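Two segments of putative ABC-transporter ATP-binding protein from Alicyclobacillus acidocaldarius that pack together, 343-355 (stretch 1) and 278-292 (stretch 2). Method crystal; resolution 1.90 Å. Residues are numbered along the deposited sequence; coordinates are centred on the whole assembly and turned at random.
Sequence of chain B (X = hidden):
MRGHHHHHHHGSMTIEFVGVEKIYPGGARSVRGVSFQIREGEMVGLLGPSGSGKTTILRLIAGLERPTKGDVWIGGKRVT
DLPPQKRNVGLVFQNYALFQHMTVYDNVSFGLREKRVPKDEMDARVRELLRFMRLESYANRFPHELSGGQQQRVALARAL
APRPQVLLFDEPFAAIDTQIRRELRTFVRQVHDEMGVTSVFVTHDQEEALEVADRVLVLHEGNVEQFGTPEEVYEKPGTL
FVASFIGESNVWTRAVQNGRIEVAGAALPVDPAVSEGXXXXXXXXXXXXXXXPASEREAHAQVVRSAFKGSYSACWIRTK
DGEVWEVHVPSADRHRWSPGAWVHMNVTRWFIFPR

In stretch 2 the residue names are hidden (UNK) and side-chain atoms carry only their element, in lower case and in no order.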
# COMPACT_ATOMS: atom_id res chain seq x y z
N VAL B 343 -23.64 16.24 -11.10
CA VAL B 343 -22.55 17.22 -10.99
C VAL B 343 -21.87 17.65 -12.28
O VAL B 343 -21.94 16.97 -13.31
CB VAL B 343 -21.42 16.71 -10.06
CG1 VAL B 343 -21.93 16.58 -8.63
CG2 VAL B 343 -20.89 15.37 -10.57
N HIS B 344 -21.18 18.78 -12.17
CA HIS B 344 -20.41 19.41 -13.23
C HIS B 344 -18.96 19.18 -12.84
O HIS B 344 -18.62 19.28 -11.66
CB HIS B 344 -20.71 20.92 -13.25
CG HIS B 344 -19.69 21.75 -13.98
ND1 HIS B 344 -19.83 22.10 -15.31
CD2 HIS B 344 -18.53 22.30 -13.56
CE1 HIS B 344 -18.79 22.84 -15.67
NE2 HIS B 344 -17.99 22.98 -14.63
N MET B 345 -18.11 18.88 -13.83
CA MET B 345 -16.68 18.63 -13.62
C MET B 345 -15.84 19.80 -14.09
O MET B 345 -16.21 20.50 -15.02
CB MET B 345 -16.22 17.39 -14.39
CG MET B 345 -16.72 16.08 -13.86
SD MET B 345 -16.39 14.77 -15.06
CE MET B 345 -18.03 14.39 -15.57
N ASN B 346 -14.68 19.96 -13.47
CA ASN B 346 -13.77 21.04 -13.80
C ASN B 346 -12.33 20.52 -13.80
O ASN B 346 -11.66 20.55 -12.76
CB ASN B 346 -13.89 22.15 -12.78
CG ASN B 346 -13.29 23.45 -13.26
OD1 ASN B 346 -12.28 23.48 -13.98
ND2 ASN B 346 -13.90 24.55 -12.86
N VAL B 347 -11.85 20.07 -14.95
CA VAL B 347 -10.50 19.56 -15.03
C VAL B 347 -9.58 20.77 -14.94
O VAL B 347 -9.75 21.69 -15.72
CB VAL B 347 -10.29 18.79 -16.35
CG1 VAL B 347 -8.84 18.36 -16.51
CG2 VAL B 347 -11.21 17.60 -16.36
N THR B 348 -8.65 20.77 -13.99
CA THR B 348 -7.73 21.90 -13.81
C THR B 348 -6.30 21.70 -14.33
O THR B 348 -5.63 22.67 -14.67
CB THR B 348 -7.65 22.35 -12.31
OG1 THR B 348 -7.04 21.32 -11.52
CG2 THR B 348 -9.04 22.66 -11.78
N ARG B 349 -5.81 20.46 -14.34
CA ARG B 349 -4.46 20.16 -14.84
C ARG B 349 -4.59 18.81 -15.55
O ARG B 349 -5.46 18.00 -15.18
CB ARG B 349 -3.44 20.06 -13.71
CG ARG B 349 -3.25 21.37 -12.95
CD ARG B 349 -2.49 21.19 -11.63
NE ARG B 349 -1.18 20.59 -11.83
CZ ARG B 349 -0.30 20.37 -10.85
NH1 ARG B 349 -0.59 20.71 -9.60
NH2 ARG B 349 0.87 19.80 -11.13
N TRP B 350 -3.71 18.56 -16.52
CA TRP B 350 -3.76 17.32 -17.30
C TRP B 350 -2.50 17.11 -18.12
O TRP B 350 -1.65 18.00 -18.25
CB TRP B 350 -4.97 17.37 -18.26
CG TRP B 350 -4.91 18.52 -19.26
CD1 TRP B 350 -4.28 18.53 -20.47
CD2 TRP B 350 -5.43 19.85 -19.07
NE1 TRP B 350 -4.36 19.79 -21.04
CE2 TRP B 350 -5.06 20.61 -20.20
CE3 TRP B 350 -6.16 20.47 -18.05
CZ2 TRP B 350 -5.39 21.97 -20.33
CZ3 TRP B 350 -6.49 21.82 -18.18
CH2 TRP B 350 -6.10 22.55 -19.32
N PHE B 351 -2.40 15.90 -18.67
CA PHE B 351 -1.31 15.52 -19.54
C PHE B 351 -2.04 14.99 -20.78
O PHE B 351 -3.19 14.54 -20.69
CB PHE B 351 -0.48 14.36 -18.96
CG PHE B 351 0.22 14.67 -17.67
CD1 PHE B 351 0.08 13.82 -16.57
CD2 PHE B 351 1.06 15.79 -17.56
CE1 PHE B 351 0.78 14.08 -15.36
CE2 PHE B 351 1.75 16.06 -16.37
CZ PHE B 351 1.61 15.19 -15.27
N ILE B 352 -1.36 15.03 -21.91
CA ILE B 352 -1.93 14.51 -23.16
C ILE B 352 -0.80 13.79 -23.89
O ILE B 352 0.26 14.38 -24.15
CB ILE B 352 -2.52 15.63 -24.06
CG1 ILE B 352 -3.68 16.30 -23.34
CG2 ILE B 352 -3.04 15.02 -25.40
CD1 ILE B 352 -4.37 17.39 -24.13
N PHE B 353 -0.99 12.51 -24.17
CA PHE B 353 0.02 11.74 -24.88
C PHE B 353 -0.64 11.07 -26.08
O PHE B 353 -1.79 10.67 -26.01
CB PHE B 353 0.61 10.62 -24.02
CG PHE B 353 1.47 11.09 -22.89
CD1 PHE B 353 0.92 11.35 -21.65
CD2 PHE B 353 2.84 11.21 -23.06
CE1 PHE B 353 1.73 11.72 -20.57
CE2 PHE B 353 3.67 11.58 -22.00
CZ PHE B 353 3.10 11.84 -20.75
N PRO B 354 0.10 10.93 -27.18
CA PRO B 354 -0.36 10.31 -28.41
C PRO B 354 -0.56 8.83 -28.15
O PRO B 354 0.29 8.21 -27.50
CB PRO B 354 0.80 10.51 -29.38
CG PRO B 354 1.65 11.60 -28.73
CD PRO B 354 1.53 11.29 -27.28
N ARG B 355 -1.67 8.28 -28.63
CA ARG B 355 -1.95 6.85 -28.52
C ARG B 355 -1.03 6.14 -29.51
O ARG B 355 -0.69 4.96 -29.25
CB ARG B 355 -3.41 6.55 -28.86
CG ARG B 355 -4.39 6.77 -27.73
CD ARG B 355 -4.11 5.82 -26.58
NE ARG B 355 -5.13 5.92 -25.54
CZ ARG B 355 -5.03 5.34 -24.34
NH1 ARG B 355 -3.95 4.63 -24.04
NH2 ARG B 355 -6.00 5.47 -23.46
OXT ARG B 355 -0.66 6.75 -30.55
N UNK B 278 -6.08 11.98 -35.07
CA UNK B 278 -5.31 10.99 -34.33
C UNK B 278 -5.86 10.85 -32.92
O UNK B 278 -6.49 11.77 -32.40
o UNK B 278 -3.81 12.55 -33.35
c UNK B 278 -3.86 11.44 -34.23
N UNK B 279 -5.61 9.71 -32.27
CA UNK B 279 -6.11 9.52 -30.91
C UNK B 279 -5.03 9.82 -29.87
O UNK B 279 -3.84 9.59 -30.12
c UNK B 279 -8.25 6.31 -31.47
o UNK B 279 -7.39 5.42 -31.27
o UNK B 279 -9.47 6.07 -31.54
c UNK B 279 -6.60 8.08 -30.73
c UNK B 279 -7.78 7.73 -31.64
N UNK B 280 -5.44 10.37 -28.72
CA UNK B 280 -4.48 10.67 -27.64
C UNK B 280 -5.09 10.14 -26.36
O UNK B 280 -6.31 9.87 -26.29
c UNK B 280 -4.28 12.20 -27.40
c UNK B 280 -5.62 12.85 -27.08
c UNK B 280 -3.68 12.87 -28.60
N UNK B 281 -4.23 10.00 -25.34
CA UNK B 281 -4.68 9.58 -24.02
C UNK B 281 -4.66 10.87 -23.21
O UNK B 281 -3.66 11.59 -23.21
c UNK B 281 -3.69 8.56 -23.39
N UNK B 282 -5.76 11.19 -22.56
CA UNK B 282 -5.79 12.36 -21.71
C UNK B 282 -5.57 11.77 -20.31
O UNK B 282 -6.23 10.79 -19.94
c UNK B 282 -7.15 13.05 -21.74
c UNK B 282 -7.68 13.06 -23.13
c UNK B 282 -7.04 14.46 -21.16
N UNK B 283 -4.64 12.34 -19.55
CA UNK B 283 -4.37 11.86 -18.19
C UNK B 283 -4.71 12.99 -17.21
O UNK B 283 -4.15 14.08 -17.28
c UNK B 283 -2.60 10.34 -19.06
c UNK B 283 -2.90 11.43 -18.05
c UNK B 283 -2.62 10.89 -16.64
N UNK B 284 -5.64 12.72 -16.30
CA UNK B 284 -6.05 13.72 -15.32
C UNK B 284 -6.05 13.11 -13.93
O UNK B 284 -6.74 12.12 -13.68
c UNK B 284 -7.93 15.31 -14.61
c UNK B 284 -7.49 14.28 -15.65
c UNK B 284 -7.51 14.86 -17.08
N UNK B 285 -5.26 13.68 -13.03
CA UNK B 285 -5.18 13.17 -11.66
C UNK B 285 -6.44 13.48 -10.87
O UNK B 285 -7.01 14.56 -11.00
c UNK B 285 -2.64 13.19 -11.70
n UNK B 285 1.49 11.86 -12.54
n UNK B 285 -0.27 10.80 -11.52
c UNK B 285 0.34 11.92 -11.88
c UNK B 285 -1.40 13.29 -10.82
c UNK B 285 -3.91 13.69 -10.98
n UNK B 285 -0.17 13.10 -11.56
N UNK B 286 -6.91 12.53 -10.05
CA UNK B 286 -8.13 12.72 -9.24
C UNK B 286 -8.24 14.04 -8.48
O UNK B 286 -9.33 14.61 -8.36
c UNK B 286 -7.49 10.43 -9.16
c UNK B 286 -6.32 11.21 -9.80
c UNK B 286 -8.11 11.52 -8.31
N UNK B 287 -7.12 14.52 -7.96
CA UNK B 287 -7.09 15.76 -7.21
C UNK B 287 -7.26 16.98 -8.13
O UNK B 287 -7.65 18.05 -7.66
c UNK B 287 -2.09 16.94 -7.14
c UNK B 287 -3.28 16.27 -6.44
n UNK B 287 -1.66 16.21 -8.37
c UNK B 287 -5.76 15.89 -6.44
c UNK B 287 -4.53 16.18 -7.31
N UNK B 288 -6.99 16.81 -9.42
CA UNK B 288 -7.09 17.92 -10.38
C UNK B 288 -8.43 18.12 -11.06
O UNK B 288 -8.49 18.71 -12.14
o UNK B 288 -3.76 17.07 -11.44
o UNK B 288 -4.41 18.57 -9.95
c UNK B 288 -6.03 17.76 -11.46
c UNK B 288 -4.64 17.80 -10.91
N UNK B 289 -9.50 17.66 -10.43
CA UNK B 289 -10.84 17.81 -10.97
C UNK B 289 -11.74 18.37 -9.87
O UNK B 289 -11.76 17.85 -8.75
c UNK B 289 -11.38 16.45 -11.44
c UNK B 289 -10.41 15.83 -12.47
c UNK B 289 -12.77 16.61 -12.02
N UNK B 290 -12.48 19.44 -10.18
CA UNK B 290 -13.37 20.07 -9.20
C UNK B 290 -14.84 19.83 -9.52
O UNK B 290 -15.25 19.90 -10.67
c UNK B 290 -11.59 21.86 -9.20
o UNK B 290 -11.06 24.03 -10.02
c UNK B 290 -13.07 21.56 -9.13
c UNK B 290 -11.27 23.33 -9.00
o UNK B 290 -11.23 23.79 -7.84
N UNK B 291 -15.63 19.55 -8.49
CA UNK B 291 -17.05 19.30 -8.67
C UNK B 291 -17.93 20.41 -8.13
O UNK B 291 -17.66 20.98 -7.07
c UNK B 291 -16.42 16.86 -8.35
c UNK B 291 -16.85 15.58 -7.67
c UNK B 291 -17.42 17.97 -8.02
c UNK B 291 -16.34 16.67 -9.85
N UNK B 292 -18.99 20.71 -8.87
CA UNK B 292 -19.94 21.75 -8.49
C UNK B 292 -21.30 21.20 -8.85
O UNK B 292 -21.47 20.62 -9.92
n UNK B 292 -16.72 24.55 -10.66
c UNK B 292 -17.77 24.69 -9.85
c UNK B 292 -19.62 23.02 -9.28
o UNK B 292 -18.39 25.75 -9.74
c UNK B 292 -18.18 23.46 -9.05
O HOH W 1 -4.26 15.99 -13.69

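Position 278 carries one carbon and then one oxygen, with no contact to stretch 1: S278. At 279 three carbons end in two oxygens, a carboxylate; its backbone O accepts from R355 N at 2.9 Å (165°). This is E279. Position 280 has one carbon bearing two more, and its CB lies 3.7 Å from I352 CG2: V280. Position 281 holds a single carbon, lying over one face of the R355 guanidinium, its CB 3.6 Å from R355 CZ, hence A281. The backbone pairs reciprocally here: A281 N to F353 O is 2.6 Å and F353 N to A281 O is 3.0 Å.

Positions 282, 283 and 284 each show one carbon carrying two. The first is V282, on the I352 side of the sheet, with CG1 4.4 Å from I352 CG1. The second is V283, whose CB sits 3.9 Å from F351 CB; V283 N to F351 O and F351 N to V283 O are both 2.9 Å. The third, V284, places CG1 3.7 Å from V347 CG1 and CG2 3.8 Å from W350 CB.

At 285 three carbons, a nitrogen and a carbon with two more nitrogens spell a guanidinium: R285, with NH2 3.7 Å from F351 CE1 at the ring edge. Position 286 closes three carbons onto its own N and stays out of reach: P286. Four carbons in a row ending in nitrogen make 287 K287. At 288 two carbons, the second carrying two oxygens, form a short carboxylate: D288. Its O accepts from T348 N (2.8 Å) and T348 OG1 (3.0 Å), while its N donates to R285 O (2.7 Å), a bond within stretch 2 that spans the turn.

Position 289, one carbon bearing two, is V289, with CG2 4.3 Å from V347 CG2. At 290, three carbons and two oxygens give E290; its N donates to N346 O (2.9 Å). Four carbons forked at the second make 291 L291, CD2 4.1 Å from M345 CG. At 292 three carbons end in one oxygen and one nitrogen: Q292, poorly ordered, though H344 N to Q292 O is 2.9 Å and Q292 N to H344 O is 3.2 Å.

The contact consists of two antiparallel ladders, each with strand axes at 154°, and the register shifts by two between V347 and F351. Loops occupy this break, where one water accepts from R285 N (2.6 Å) and donates to D288 OD2 (2.5 Å) and R349 O (2.8 Å), joining both stretches. Backbone hydrogen bonds run along both ladders, while apolar pairs such as I352 with V282 and F351 with V283 pack on the two faces; together the stretches bury 1268 Å².

Stretch 2 (278-292) SEVAVVVRPKDVELQ
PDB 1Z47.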